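Long-range contacts in esterase (uncultured bacterium FLS12, PDB 4RGY), which hydrolyses esters as a low-temperature-active alkaline esterase, probably of the alpha/beta-hydrolase type, from a marine sediment metagenome: residues 144-153 and 207-218; 8-16 and 93-102. All coordinates share one frame; numbering follows the deposited sequence.

Contact 1: residues 144-153 and 207-218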
loop_
_atom_site.group_PDB
_atom_site.type_symbol
_atom_site.label_atom_id
_atom_site.label_comp_id
_atom_site.label_asym_id
_atom_site.label_seq_id
_atom_site.Cartn_x
_atom_site.Cartn_y
_atom_site.Cartn_z
ATOM N N ALA A 144 -14.159 -27.329 0.271
ATOM C CA ALA A 144 -15.542 -27.656 0.594
ATOM C C ALA A 144 -16.485 -27.111 -0.473
ATOM O O ALA A 144 -17.615 -27.586 -0.609
ATOM C CB ALA A 144 -15.900 -27.087 1.949
ATOM N N ALA A 145 -16.028 -26.102 -1.213
ATOM C CA ALA A 145 -16.873 -25.429 -2.196
ATOM C C ALA A 145 -16.019 -24.674 -3.203
ATOM O O ALA A 145 -14.948 -24.163 -2.854
ATOM C CB ALA A 145 -17.834 -24.477 -1.513
ATOM N N ALA A 146 -16.491 -24.629 -4.445
ATOM C CA ALA A 146 -15.829 -23.925 -5.542
ATOM C C ALA A 146 -16.904 -23.241 -6.378
ATOM O O ALA A 146 -17.920 -23.859 -6.722
ATOM C CB ALA A 146 -15.006 -24.891 -6.402
ATOM N N ALA A 147 -16.686 -21.974 -6.722
ATOM C CA ALA A 147 -17.695 -21.170 -7.401
ATOM C C ALA A 147 -17.111 -20.399 -8.569
ATOM O O ALA A 147 -16.047 -19.760 -8.440
ATOM C CB ALA A 147 -18.331 -20.198 -6.421
ATOM N N SER A 148 -17.800 -20.453 -9.707
ATOM C CA SER A 148 -17.404 -19.691 -10.883
ATOM C C SER A 148 -18.416 -18.611 -11.234
ATOM O O SER A 148 -19.617 -18.881 -11.349
ATOM C CB SER A 148 -17.220 -20.623 -12.078
ATOM O OG SER A 148 -17.067 -19.891 -13.290
ATOM N N LEU A 149 -17.926 -17.383 -11.411
ATOM C CA LEU A 149 -18.764 -16.254 -11.811
ATOM C C LEU A 149 -18.355 -15.811 -13.206
ATOM O O LEU A 149 -17.213 -15.391 -13.409
ATOM C CB LEU A 149 -18.624 -15.085 -10.828
ATOM C CG LEU A 149 -19.064 -15.318 -9.381
ATOM C CD1 LEU A 149 -17.971 -16.037 -8.595
ATOM C CD2 LEU A 149 -19.391 -13.994 -8.706
ATOM N N SER A 150 -19.266 -15.944 -14.170
ATOM C CA SER A 150 -18.982 -15.576 -15.556
ATOM C C SER A 150 -17.664 -16.183 -16.014
ATOM O O SER A 150 -16.786 -15.484 -16.542
ATOM C CB SER A 150 -18.940 -14.054 -15.692
ATOM O OG SER A 150 -20.084 -13.474 -15.090
ATOM N N GLY A 151 -17.534 -17.491 -15.819
ATOM C CA GLY A 151 -16.256 -18.150 -16.012
ATOM C C GLY A 151 -15.905 -18.428 -17.459
ATOM O O GLY A 151 -16.786 -18.626 -18.303
ATOM N N ALA A 152 -14.607 -18.425 -17.748
ATOM C CA ALA A 152 -14.102 -18.871 -19.045
ATOM C C ALA A 152 -13.953 -20.389 -18.965
ATOM O O ALA A 152 -12.855 -20.923 -18.810
ATOM C CB ALA A 152 -12.760 -18.204 -19.348
ATOM N N LEU A 153 -15.083 -21.081 -19.030
ATOM C CA LEU A 153 -15.122 -22.488 -18.640
ATOM C C LEU A 153 -14.779 -23.485 -19.744
ATOM O O LEU A 153 -14.654 -24.676 -19.469
ATOM C CB LEU A 153 -16.465 -22.842 -18.000
ATOM C CG LEU A 153 -16.828 -21.993 -16.778
ATOM C CD1 LEU A 153 -18.062 -22.525 -16.056
ATOM C CD2 LEU A 153 -15.639 -21.913 -15.830
ATOM N N LYS A 207 -19.192 -28.549 -2.852
ATOM C CA LYS A 207 -20.359 -27.811 -3.309
ATOM C C LYS A 207 -19.899 -26.998 -4.520
ATOM O O LYS A 207 -18.800 -26.432 -4.497
ATOM C CB LYS A 207 -20.850 -26.881 -2.194
ATOM C CG LYS A 207 -22.360 -26.709 -2.147
ATOM C CD LYS A 207 -22.777 -25.740 -1.044
ATOM C CE LYS A 207 -24.295 -25.626 -0.997
ATOM N NZ LYS A 207 -24.736 -24.626 0.005
ATOM N N LEU A 208 -20.701 -26.963 -5.580
ATOM C CA LEU A 208 -20.279 -26.327 -6.835
ATOM C C LEU A 208 -21.285 -25.296 -7.296
ATOM O O LEU A 208 -22.489 -25.543 -7.277
ATOM C CB LEU A 208 -20.072 -27.388 -7.926
ATOM C CG LEU A 208 -18.945 -28.375 -7.623
ATOM C CD1 LEU A 208 -19.053 -29.618 -8.495
ATOM C CD2 LEU A 208 -17.564 -27.739 -7.787
ATOM N N TYR A 209 -20.787 -24.135 -7.714
ATOM C CA TYR A 209 -21.628 -23.013 -8.099
ATOM C C TYR A 209 -21.158 -22.474 -9.435
ATOM O O TYR A 209 -19.952 -22.334 -9.676
ATOM C CB TYR A 209 -21.573 -21.906 -7.021
ATOM C CG TYR A 209 -22.358 -20.650 -7.343
ATOM C CD1 TYR A 209 -21.845 -19.688 -8.201
ATOM C CD2 TYR A 209 -23.608 -20.414 -6.767
ATOM C CE1 TYR A 209 -22.559 -18.542 -8.503
ATOM C CE2 TYR A 209 -24.326 -19.259 -7.056
ATOM C CZ TYR A 209 -23.796 -18.331 -7.929
ATOM O OH TYR A 209 -24.500 -17.185 -8.238
ATOM N N GLN A 210 -22.112 -22.128 -10.281
ATOM C CA GLN A 210 -21.823 -21.492 -11.555
ATOM C C GLN A 210 -22.857 -20.426 -11.846
ATOM O O GLN A 210 -24.056 -20.699 -11.779
ATOM C CB GLN A 210 -21.864 -22.529 -12.680
ATOM C CG GLN A 210 -21.711 -21.932 -14.071
ATOM C CD GLN A 210 -22.020 -22.912 -15.200
ATOM O OE1 GLN A 210 -22.522 -24.018 -14.977
ATOM N NE2 GLN A 210 -21.719 -22.501 -16.419
ATOM N N CYS A 211 -22.419 -19.214 -12.188
ATOM C CA CYS A 211 -23.356 -18.217 -12.696
ATOM C C CYS A 211 -22.790 -17.477 -13.897
ATOM O O CYS A 211 -21.581 -17.476 -14.125
ATOM C CB CYS A 211 -23.787 -17.229 -11.599
ATOM S SG CYS A 211 -22.545 -15.951 -11.174
ATOM N N CYS A 212 -23.663 -16.826 -14.653
ATOM C CA CYS A 212 -23.222 -15.974 -15.759
ATOM C C CYS A 212 -24.309 -14.986 -16.155
ATOM O O CYS A 212 -25.502 -15.315 -16.117
ATOM C CB CYS A 212 -22.830 -16.829 -16.971
ATOM S SG CYS A 212 -21.943 -15.921 -18.250
ATOM N N GLY A 213 -23.899 -13.772 -16.524
ATOM C CA GLY A 213 -24.824 -12.801 -17.094
ATOM C C GLY A 213 -25.207 -13.215 -18.507
ATOM O O GLY A 213 -24.356 -13.668 -19.276
ATOM N N THR A 214 -26.480 -13.050 -18.864
ATOM C CA THR A 214 -26.979 -13.580 -20.134
ATOM C C THR A 214 -26.469 -12.831 -21.369
ATOM O O THR A 214 -26.623 -13.315 -22.493
ATOM C CB THR A 214 -28.532 -13.675 -20.153
ATOM O OG1 THR A 214 -29.106 -12.423 -19.757
ATOM C CG2 THR A 214 -29.006 -14.772 -19.201
ATOM N N GLU A 215 -25.858 -11.666 -21.165
ATOM C CA GLU A 215 -25.279 -10.898 -22.270
ATOM C C GLU A 215 -23.752 -10.943 -22.298
ATOM O O GLU A 215 -23.120 -10.261 -23.100
ATOM C CB GLU A 215 -25.757 -9.441 -22.237
ATOM C CG GLU A 215 -27.244 -9.254 -22.523
ATOM C CD GLU A 215 -28.117 -9.745 -21.389
ATOM O OE1 GLU A 215 -27.944 -9.251 -20.260
ATOM O OE2 GLU A 215 -28.965 -10.633 -21.626
ATOM N N ASP A 216 -23.165 -11.759 -21.430
ATOM C CA ASP A 216 -21.719 -11.931 -21.385
ATOM C C ASP A 216 -21.262 -12.643 -22.649
ATOM O O ASP A 216 -21.954 -13.528 -23.152
ATOM C CB ASP A 216 -21.359 -12.772 -20.153
ATOM C CG ASP A 216 -19.886 -12.679 -19.766
ATOM O OD1 ASP A 216 -19.015 -12.969 -20.608
ATOM O OD2 ASP A 216 -19.609 -12.318 -18.596
ATOM N N PHE A 217 -20.096 -12.270 -23.167
ATOM C CA PHE A 217 -19.540 -12.968 -24.323
ATOM C C PHE A 217 -19.298 -14.441 -24.006
ATOM O O PHE A 217 -19.304 -15.283 -24.906
ATOM C CB PHE A 217 -18.260 -12.287 -24.840
ATOM C CG PHE A 217 -17.083 -12.386 -23.910
ATOM C CD1 PHE A 217 -17.137 -11.852 -22.629
ATOM C CD2 PHE A 217 -15.899 -12.972 -24.337
ATOM C CE1 PHE A 217 -16.061 -11.937 -21.781
ATOM C CE2 PHE A 217 -14.812 -13.056 -23.499
ATOM C CZ PHE A 217 -14.888 -12.534 -22.219
ATOM N N LEU A 218 -19.125 -14.749 -22.723
ATOM C CA LEU A 218 -18.865 -16.119 -22.287
ATOM C C LEU A 218 -20.143 -16.898 -21.978
ATOM O O LEU A 218 -20.075 -18.037 -21.502
ATOM C CB LEU A 218 -17.957 -16.115 -21.050
ATOM C CG LEU A 218 -16.531 -15.634 -21.304
ATOM C CD1 LEU A 218 -15.791 -15.404 -19.986
ATOM C CD2 LEU A 218 -15.789 -16.627 -22.188
HETATM O O HOH W 1 -19.453 -19.273 -14.535
HETATM O O HOH W 2 -21.521 -11.965 -16.816
#

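Contact 2: residues 8-16 and 93-102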
loop_
_atom_site.group_PDB
_atom_site.type_symbol
_atom_site.label_atom_id
_atom_site.label_comp_id
_atom_site.label_asym_id
_atom_site.label_seq_id
_atom_site.Cartn_x
_atom_site.Cartn_y
_atom_site.Cartn_z
ATOM N N ASP A 8 3.498 -8.072 0.383
ATOM C CA ASP A 8 4.519 -8.195 -0.644
ATOM C C ASP A 8 5.509 -9.262 -0.197
ATOM O O ASP A 8 6.272 -9.059 0.753
ATOM C CB ASP A 8 5.216 -6.858 -0.869
ATOM C CG ASP A 8 4.256 -5.782 -1.295
ATOM O OD1 ASP A 8 3.406 -6.071 -2.154
ATOM O OD2 ASP A 8 4.333 -4.658 -0.754
ATOM N N PHE A 9 5.503 -10.396 -0.894
ATOM C CA PHE A 9 6.214 -11.584 -0.446
ATOM C C PHE A 9 6.905 -12.244 -1.629
ATOM O O PHE A 9 6.679 -11.875 -2.779
ATOM C CB PHE A 9 5.231 -12.577 0.193
ATOM C CG PHE A 9 4.202 -13.104 -0.768
ATOM C CD1 PHE A 9 3.030 -12.399 -1.009
ATOM C CD2 PHE A 9 4.411 -14.298 -1.443
ATOM C CE1 PHE A 9 2.088 -12.877 -1.915
ATOM C CE2 PHE A 9 3.474 -14.783 -2.349
ATOM C CZ PHE A 9 2.313 -14.065 -2.581
ATOM N N PHE A 10 7.745 -13.231 -1.345
ATOM C CA PHE A 10 8.464 -13.920 -2.403
ATOM C C PHE A 10 7.870 -15.283 -2.690
ATOM O O PHE A 10 7.637 -16.075 -1.767
ATOM C CB PHE A 10 9.953 -14.075 -2.047
ATOM C CG PHE A 10 10.788 -14.572 -3.195
ATOM C CD1 PHE A 10 11.207 -13.693 -4.178
ATOM C CD2 PHE A 10 11.137 -15.911 -3.297
ATOM C CE1 PHE A 10 11.962 -14.132 -5.247
ATOM C CE2 PHE A 10 11.900 -16.362 -4.364
ATOM C CZ PHE A 10 12.318 -15.463 -5.336
ATOM N N SER A 11 7.634 -15.563 -3.970
ATOM C CA SER A 11 7.207 -16.891 -4.383
ATOM C C SER A 11 8.395 -17.687 -4.910
ATOM O O SER A 11 8.994 -17.336 -5.933
ATOM C CB SER A 11 6.123 -16.824 -5.460
ATOM O OG SER A 11 5.946 -18.112 -6.031
ATOM N N ASP A 12 8.735 -18.757 -4.199
ATOM C CA ASP A 12 9.773 -19.680 -4.632
ATOM C C ASP A 12 9.368 -20.437 -5.899
ATOM O O ASP A 12 10.193 -20.681 -6.777
ATOM C CB ASP A 12 10.092 -20.664 -3.503
ATOM C CG ASP A 12 10.961 -20.044 -2.425
ATOM O OD1 ASP A 12 12.080 -19.595 -2.759
ATOM O OD2 ASP A 12 10.526 -19.991 -1.253
ATOM N N VAL A 13 8.089 -20.785 -6.002
ATOM C CA VAL A 13 7.609 -21.495 -7.181
ATOM C C VAL A 13 7.719 -20.639 -8.437
ATOM O O VAL A 13 8.128 -21.131 -9.489
ATOM C CB VAL A 13 6.159 -21.971 -6.983
ATOM C CG1 VAL A 13 5.526 -22.392 -8.311
ATOM C CG2 VAL A 13 6.122 -23.116 -5.968
ATOM N N LEU A 14 7.359 -19.362 -8.325
ATOM C CA LEU A 14 7.417 -18.452 -9.467
ATOM C C LEU A 14 8.809 -17.861 -9.646
ATOM O O LEU A 14 9.146 -17.365 -10.722
ATOM C CB LEU A 14 6.401 -17.322 -9.313
ATOM C CG LEU A 14 4.927 -17.708 -9.203
ATOM C CD1 LEU A 14 4.052 -16.476 -8.976
ATOM C CD2 LEU A 14 4.498 -18.437 -10.464
ATOM N N GLY A 15 9.611 -17.897 -8.586
ATOM C CA GLY A 15 10.897 -17.216 -8.594
ATOM C C GLY A 15 10.660 -15.717 -8.719
ATOM O O GLY A 15 11.338 -15.031 -9.496
ATOM N N LEU A 16 9.699 -15.196 -7.959
ATOM C CA LEU A 16 9.256 -13.821 -8.176
ATOM C C LEU A 16 8.665 -13.191 -6.932
ATOM O O LEU A 16 7.828 -13.802 -6.244
ATOM C CB LEU A 16 8.230 -13.781 -9.313
ATOM C CG LEU A 16 7.687 -12.423 -9.764
ATOM C CD1 LEU A 16 8.792 -11.560 -10.331
ATOM C CD2 LEU A 16 6.598 -12.633 -10.810
ATOM N N LEU A 93 5.647 -19.180 -16.284
ATOM C CA LEU A 93 5.901 -19.601 -14.919
ATOM C C LEU A 93 4.855 -20.589 -14.437
ATOM O O LEU A 93 3.804 -20.791 -15.073
ATOM C CB LEU A 93 5.952 -18.391 -13.988
ATOM C CG LEU A 93 6.942 -17.303 -14.420
ATOM C CD1 LEU A 93 6.899 -16.101 -13.466
ATOM C CD2 LEU A 93 8.352 -17.866 -14.504
ATOM N N GLN A 94 5.141 -21.187 -13.291
ATOM C CA GLN A 94 4.332 -22.278 -12.770
ATOM C C GLN A 94 3.186 -21.782 -11.901
ATOM O O GLN A 94 3.166 -21.999 -10.690
ATOM C CB GLN A 94 5.224 -23.256 -12.001
ATOM C CG GLN A 94 6.300 -23.901 -12.871
ATOM C CD GLN A 94 5.745 -24.918 -13.853
ATOM O OE1 GLN A 94 5.434 -24.593 -15.004
ATOM N NE2 GLN A 94 5.625 -26.162 -13.405
ATOM N N TYR A 95 2.213 -21.131 -12.535
ATOM C CA TYR A 95 1.120 -20.500 -11.792
ATOM C C TYR A 95 0.100 -21.469 -11.178
ATOM O O TYR A 95 -0.552 -21.129 -10.202
ATOM C CB TYR A 95 0.409 -19.467 -12.655
ATOM C CG TYR A 95 1.236 -18.229 -12.942
ATOM C CD1 TYR A 95 1.251 -17.161 -12.059
ATOM C CD2 TYR A 95 1.980 -18.133 -14.109
ATOM C CE1 TYR A 95 2.000 -16.022 -12.337
ATOM C CE2 TYR A 95 2.714 -17.013 -14.395
ATOM C CZ TYR A 95 2.713 -15.964 -13.510
ATOM O OH TYR A 95 3.463 -14.848 -13.813
ATOM N N TRP A 96 -0.038 -22.666 -11.747
ATOM C CA TRP A 96 -0.892 -23.688 -11.134
ATOM C C TRP A 96 -0.268 -24.250 -9.862
ATOM O O TRP A 96 -0.947 -24.378 -8.836
ATOM C CB TRP A 96 -1.156 -24.832 -12.106
ATOM C CG TRP A 96 -1.778 -26.040 -11.443
ATOM C CD1 TRP A 96 -1.181 -27.255 -11.243
ATOM C CD2 TRP A 96 -3.115 -26.159 -10.920
ATOM N NE1 TRP A 96 -2.058 -28.118 -10.626
ATOM C CE2 TRP A 96 -3.248 -27.474 -10.415
ATOM C CE3 TRP A 96 -4.200 -25.278 -10.806
ATOM C CZ2 TRP A 96 -4.428 -27.936 -9.826
ATOM C CZ3 TRP A 96 -5.376 -25.741 -10.229
ATOM C CH2 TRP A 96 -5.477 -27.060 -9.742
ATOM N N THR A 97 1.023 -24.566 -9.907
ATOM C CA THR A 97 1.682 -25.047 -8.705
ATOM C C THR A 97 1.671 -23.939 -7.646
ATOM O O THR A 97 1.502 -24.196 -6.452
ATOM C CB THR A 97 3.101 -25.563 -9.009
ATOM O OG1 THR A 97 2.991 -26.710 -9.864
ATOM C CG2 THR A 97 3.829 -25.982 -7.736
ATOM N N PHE A 98 1.815 -22.694 -8.092
ATOM C CA PHE A 98 1.715 -21.562 -7.186
ATOM C C PHE A 98 0.331 -21.496 -6.534
ATOM O O PHE A 98 0.212 -21.473 -5.301
ATOM C CB PHE A 98 2.007 -20.263 -7.950
ATOM C CG PHE A 98 1.737 -19.015 -7.152
ATOM C CD1 PHE A 98 2.522 -18.694 -6.042
ATOM C CD2 PHE A 98 0.706 -18.155 -7.517
ATOM C CE1 PHE A 98 2.281 -17.543 -5.309
ATOM C CE2 PHE A 98 0.464 -16.997 -6.790
ATOM C CZ PHE A 98 1.252 -16.691 -5.684
ATOM N N ILE A 99 -0.726 -21.453 -7.342
ATOM C CA ILE A 99 -2.052 -21.239 -6.776
ATOM C C ILE A 99 -2.549 -22.440 -5.959
ATOM O O ILE A 99 -3.267 -22.270 -4.970
ATOM C CB ILE A 99 -3.092 -20.809 -7.848
ATOM C CG1 ILE A 99 -4.306 -20.144 -7.197
ATOM C CG2 ILE A 99 -3.521 -21.995 -8.730
ATOM C CD1 ILE A 99 -4.015 -18.800 -6.556
ATOM N N SER A 100 -2.154 -23.647 -6.356
ATOM C CA SER A 100 -2.704 -24.852 -5.728
ATOM C C SER A 100 -1.874 -25.365 -4.554
ATOM O O SER A 100 -2.381 -26.123 -3.723
ATOM C CB SER A 100 -2.868 -25.969 -6.765
ATOM O OG SER A 100 -1.606 -26.425 -7.233
ATOM N N GLU A 101 -0.609 -24.957 -4.479
ATOM C CA GLU A 101 0.290 -25.470 -3.446
ATOM C C GLU A 101 0.920 -24.358 -2.606
ATOM O O GLU A 101 0.678 -24.256 -1.399
ATOM C CB GLU A 101 1.384 -26.347 -4.066
ATOM C CG GLU A 101 0.878 -27.515 -4.918
ATOM C CD GLU A 101 0.269 -28.628 -4.091
ATOM O OE1 GLU A 101 0.511 -28.662 -2.866
ATOM O OE2 GLU A 101 -0.454 -29.470 -4.666
ATOM N N GLU A 102 1.742 -23.525 -3.241
ATOM C CA GLU A 102 2.531 -22.556 -2.491
ATOM C C GLU A 102 1.714 -21.436 -1.866
ATOM O O GLU A 102 1.924 -21.063 -0.709
ATOM C CB GLU A 102 3.633 -21.955 -3.353
ATOM C CG GLU A 102 4.660 -21.209 -2.514
ATOM C CD GLU A 102 5.655 -20.435 -3.337
ATOM O OE1 GLU A 102 5.295 -19.963 -4.430
ATOM O OE2 GLU A 102 6.805 -20.286 -2.874
HETATM O O HOH W 3 8.183 -18.851 -1.015
HETATM O O HOH W 4 7.719 -20.802 -12.200
#

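Contact 1: residues 144-153 and 207-218
A147 and Y209 sit side by side on one face of the sheet, their CB atoms 3.7 Å apart. The small methyl of A147 suits this place because the Y209 ring, with CG anti to the backbone N (chi1 177°), runs past it, and S148 O meets the ring edge. The phenol hydroxyl bonds to E239. On the same face the branch carbon CG of L149 packs 4.0 Å from C211 SG. On the other face the CD1 methyl of L153 comes against the amide of Q210, 3.7 Å from NE2, which donates to N222 O. Between these two layers of side chains the backbones form a regular parallel ladder of six bonds. Beyond the ladder, S150 OG, which is also hydrogen-bonded to W250 NE1, and G213 N both donate to one water, which donates to D216 OD2 (2.6 Å). D216 OD1 takes the N-H of L218 in an Asx turn (2.8 Å), which helps fix the carboxylate, while OD2 also bonds to H245 ND1. An acid in the loop that follows a parallel strand of the central sheet, here 207-213, fits the alpha/beta-hydrolase fold, and D216 is probably the acid of a Ser-His-Asp triad with S126 and H245.

Contact 2: residues 8-16 and 93-102
The F98 ring has L14 CD1 over the centre of one face, 3.9 Å from its centroid and 10° off the ring normal, and E102 OE1 in plane at its edge. F9 also meets it edge to edge, the two CZ atoms 4.2 Å apart. The other methyl of the same leucine, CD2, lies over a face of Y95, offset toward the rim, and also touches L93 CB. A forked leucine suits this place because each branch can serve a different ring. V13, with CG1 anti to its backbone N (chi1 166°), turns that methyl onto the first turn of the helix, 3.4 Å from Q94 O. The extended chain of E102 runs past V13 in the opposite direction. At the strand end S11 OG donates to the syn lone pair of E102 OE1 at 2.5 Å, and D12 N to that of E102 OE2 at 2.8 Å; V13 N adds only weak bonds. S11 OG in turn accepts from L14 N, an ST motif. A water within hydrogen-bonding distance of both D12 OD2 and E102 OE2, themselves 4.1 Å apart, may ease the repulsion expected between them. Hydroxyl and amide donors gathered on the E102 carboxylate would be expected to favour its ionised form.

In the fold
From the N terminus, strand 2-11 forms an edge of the sheet within this chain and turns into strand 16-25. Contact 2 closes the first long loop here, 76 residues between its segments, by bringing the start of helix 95-110 against that turn; strands 45-49 and 75-79 lie within the loop. The chain then passes through strand 120-125 and helix 127-138 before contact 1 opens. Contact 1 closes a second loop of 53 residues, containing helices 170-178 and 191-200, by pairing strand 145-149 with strand 207-213. The loops follow in series, neither nested nor crossed. Their centres are 25 Å apart, on opposite sides of the chain's centre, yet both reach the same sheet.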